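Local coordinates for sortase-like protein (Streptococcus suis, PDB 3RE9), which probably acts as a class C sortase, a transpeptidase of the kind that joins pilin subunits into pili on Gram-positive bacteria, at residues T122-V127 with I172-E177. Residues are numbered along the deposited sequence; the frame is centred on the assembly and turned at random.
Sequences TLAYEV and IPYVAE
Ile172 N donates to Ala124 O over 2.9 Å in a nearly straight bond. The other half of the same Ala124–Ile172 pairing is made through solvent: a water accepts from Ala124 N and donates to Ile172 O, each at 2.8 Å, so the Ala124 N-H and the Ile172 carbonyl each have a partner. Hydrophobic contacts fill in around this seam. Ile172 divides its branches, CG1 lying 3.9 Å from Ala124 CB while CG2 meets Glu126 CB at 3.8 Å. Beyond Pro173, the CB of Tyr174 points toward the strand, and with CG anti to the backbone N (chi1 175°) a ring face lies against Thr122. The Thr122 methyl, CG2, sits 3.9 Å from the Tyr174 ring centroid, a CH-pi contact, and Ala176 N lies over the opposite face. Thr122 OG1 hydrogen-bonds His117 ND1, at the end of the neighbouring strand 113-117, and the ring of His179 meets that of Tyr174 at a steep angle. The arrangement illustrates how a chain can stay beside a strand through one direct and one water-mediated backbone link: following strand 163-172, the C-terminal segment lays Tyr174 against Thr122 of strand 122-133 in the sortase beta-barrel.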
loop_
_atom_site.group_PDB
_atom_site.type_symbol
_atom_site.label_atom_id
_atom_site.label_comp_id
_atom_site.label_asym_id
_atom_site.label_seq_id
_atom_site.Cartn_x
_atom_site.Cartn_y
_atom_site.Cartn_z
ATOM N N THR A 122 13.358 -1.228 -4.957
ATOM C CA THR A 122 13.010 -1.209 -3.560
ATOM C C THR A 122 12.714 0.239 -3.176
ATOM O O THR A 122 13.489 1.150 -3.498
ATOM C CB THR A 122 14.157 -1.762 -2.717
ATOM O OG1 THR A 122 14.361 -3.120 -3.096
ATOM C CG2 THR A 122 13.835 -1.707 -1.237
ATOM N N LEU A 123 11.581 0.413 -2.494
ATOM C CA LEU A 123 11.206 1.666 -1.871
ATOM C C LEU A 123 11.262 1.522 -0.354
ATOM O O LEU A 123 10.811 0.531 0.193
ATOM C CB LEU A 123 9.787 2.071 -2.277
ATOM C CG LEU A 123 9.390 2.031 -3.741
ATOM C CD1 LEU A 123 7.891 1.902 -3.788
ATOM C CD2 LEU A 123 9.882 3.288 -4.441
ATOM N N ALA A 124 11.812 2.535 0.303
ATOM C CA ALA A 124 12.008 2.529 1.742
ATOM C C ALA A 124 11.106 3.571 2.391
ATOM O O ALA A 124 11.052 4.702 1.936
ATOM C CB ALA A 124 13.470 2.808 2.061
ATOM N N TYR A 125 10.383 3.178 3.435
ATOM C CA TYR A 125 9.525 4.102 4.195
ATOM C C TYR A 125 9.893 3.997 5.659
ATOM O O TYR A 125 10.214 2.908 6.144
ATOM C CB TYR A 125 8.015 3.819 3.980
ATOM C CG TYR A 125 7.571 4.107 2.570
ATOM C CD1 TYR A 125 7.785 3.176 1.553
ATOM C CD2 TYR A 125 6.968 5.315 2.242
ATOM C CE1 TYR A 125 7.416 3.420 0.258
ATOM C CE2 TYR A 125 6.590 5.586 0.935
ATOM C CZ TYR A 125 6.824 4.630 -0.062
ATOM O OH TYR A 125 6.465 4.865 -1.381
ATOM N N GLU A 126 9.875 5.141 6.346
ATOM C CA GLU A 126 10.132 5.206 7.773
ATOM C C GLU A 126 8.835 5.490 8.526
ATOM O O GLU A 126 8.196 6.533 8.310
ATOM C CB GLU A 126 11.155 6.305 8.056
ATOM C CG GLU A 126 11.679 6.368 9.508
ATOM C CD GLU A 126 12.728 7.459 9.690
ATOM O OE1 GLU A 126 13.832 7.332 9.091
ATOM O OE2 GLU A 126 12.448 8.443 10.420
ATOM N N VAL A 127 8.454 4.578 9.414
ATOM C CA VAL A 127 7.249 4.756 10.244
ATOM C C VAL A 127 7.243 6.071 11.037
ATOM O O VAL A 127 8.111 6.279 11.915
ATOM C CB VAL A 127 7.005 3.546 11.194
ATOM C CG1 VAL A 127 5.767 3.780 12.075
ATOM C CG2 VAL A 127 6.871 2.258 10.381
ATOM N N ILE A 172 11.719 7.466 2.393
ATOM C CA ILE A 172 13.095 7.862 2.701
ATOM C C ILE A 172 14.020 7.345 1.573
ATOM O O ILE A 172 13.638 6.413 0.837
ATOM C CB ILE A 172 13.556 7.440 4.140
ATOM C CG1 ILE A 172 13.406 5.937 4.367
ATOM C CG2 ILE A 172 12.739 8.171 5.195
ATOM C CD1 ILE A 172 14.426 5.326 5.354
ATOM N N PRO A 173 15.203 7.977 1.389
ATOM C CA PRO A 173 16.137 7.460 0.408
ATOM C C PRO A 173 16.559 6.011 0.677
ATOM O O PRO A 173 16.714 5.586 1.836
ATOM C CB PRO A 173 17.328 8.402 0.550
ATOM C CG PRO A 173 16.737 9.649 1.033
ATOM C CD PRO A 173 15.736 9.201 2.017
ATOM N N TYR A 174 16.712 5.263 -0.410
ATOM C CA TYR A 174 17.188 3.897 -0.339
ATOM C C TYR A 174 18.579 3.784 -0.966
ATOM O O TYR A 174 18.756 3.932 -2.178
ATOM C CB TYR A 174 16.207 2.952 -1.015
ATOM C CG TYR A 174 16.697 1.542 -1.072
ATOM C CD1 TYR A 174 16.653 0.726 0.051
ATOM C CD2 TYR A 174 17.208 1.019 -2.247
ATOM C CE1 TYR A 174 17.114 -0.572 0.003
ATOM C CE2 TYR A 174 17.663 -0.276 -2.308
ATOM C CZ TYR A 174 17.613 -1.063 -1.185
ATOM O OH TYR A 174 18.065 -2.353 -1.260
ATOM N N VAL A 175 19.566 3.544 -0.119
ATOM C CA VAL A 175 20.924 3.384 -0.585
ATOM C C VAL A 175 21.149 1.883 -0.578
ATOM O O VAL A 175 21.096 1.246 0.474
ATOM C CB VAL A 175 21.970 4.144 0.313
ATOM C CG1 VAL A 175 23.353 4.129 -0.330
ATOM C CG2 VAL A 175 21.546 5.587 0.571
ATOM N N ALA A 176 21.348 1.305 -1.758
ATOM C CA ALA A 176 21.611 -0.125 -1.820
ATOM C C ALA A 176 22.987 -0.431 -1.214
ATOM O O ALA A 176 23.172 -1.503 -0.636
ATOM C CB ALA A 176 21.494 -0.655 -3.254
ATOM N N GLU A 177 23.928 0.525 -1.317
ATOM C CA GLU A 177 25.260 0.393 -0.702
ATOM C C GLU A 177 25.172 0.057 0.779
ATOM O O GLU A 177 26.177 -0.293 1.385
ATOM C CB GLU A 177 26.153 1.642 -0.910
ATOM C CG GLU A 177 27.162 1.565 -2.086
ATOM C CD GLU A 177 28.596 2.049 -1.728
ATOM O OE1 GLU A 177 28.783 3.264 -1.455
ATOM O OE2 GLU A 177 29.544 1.211 -1.741
HETATM O O HOH W 1 13.099 4.595 -1.184
#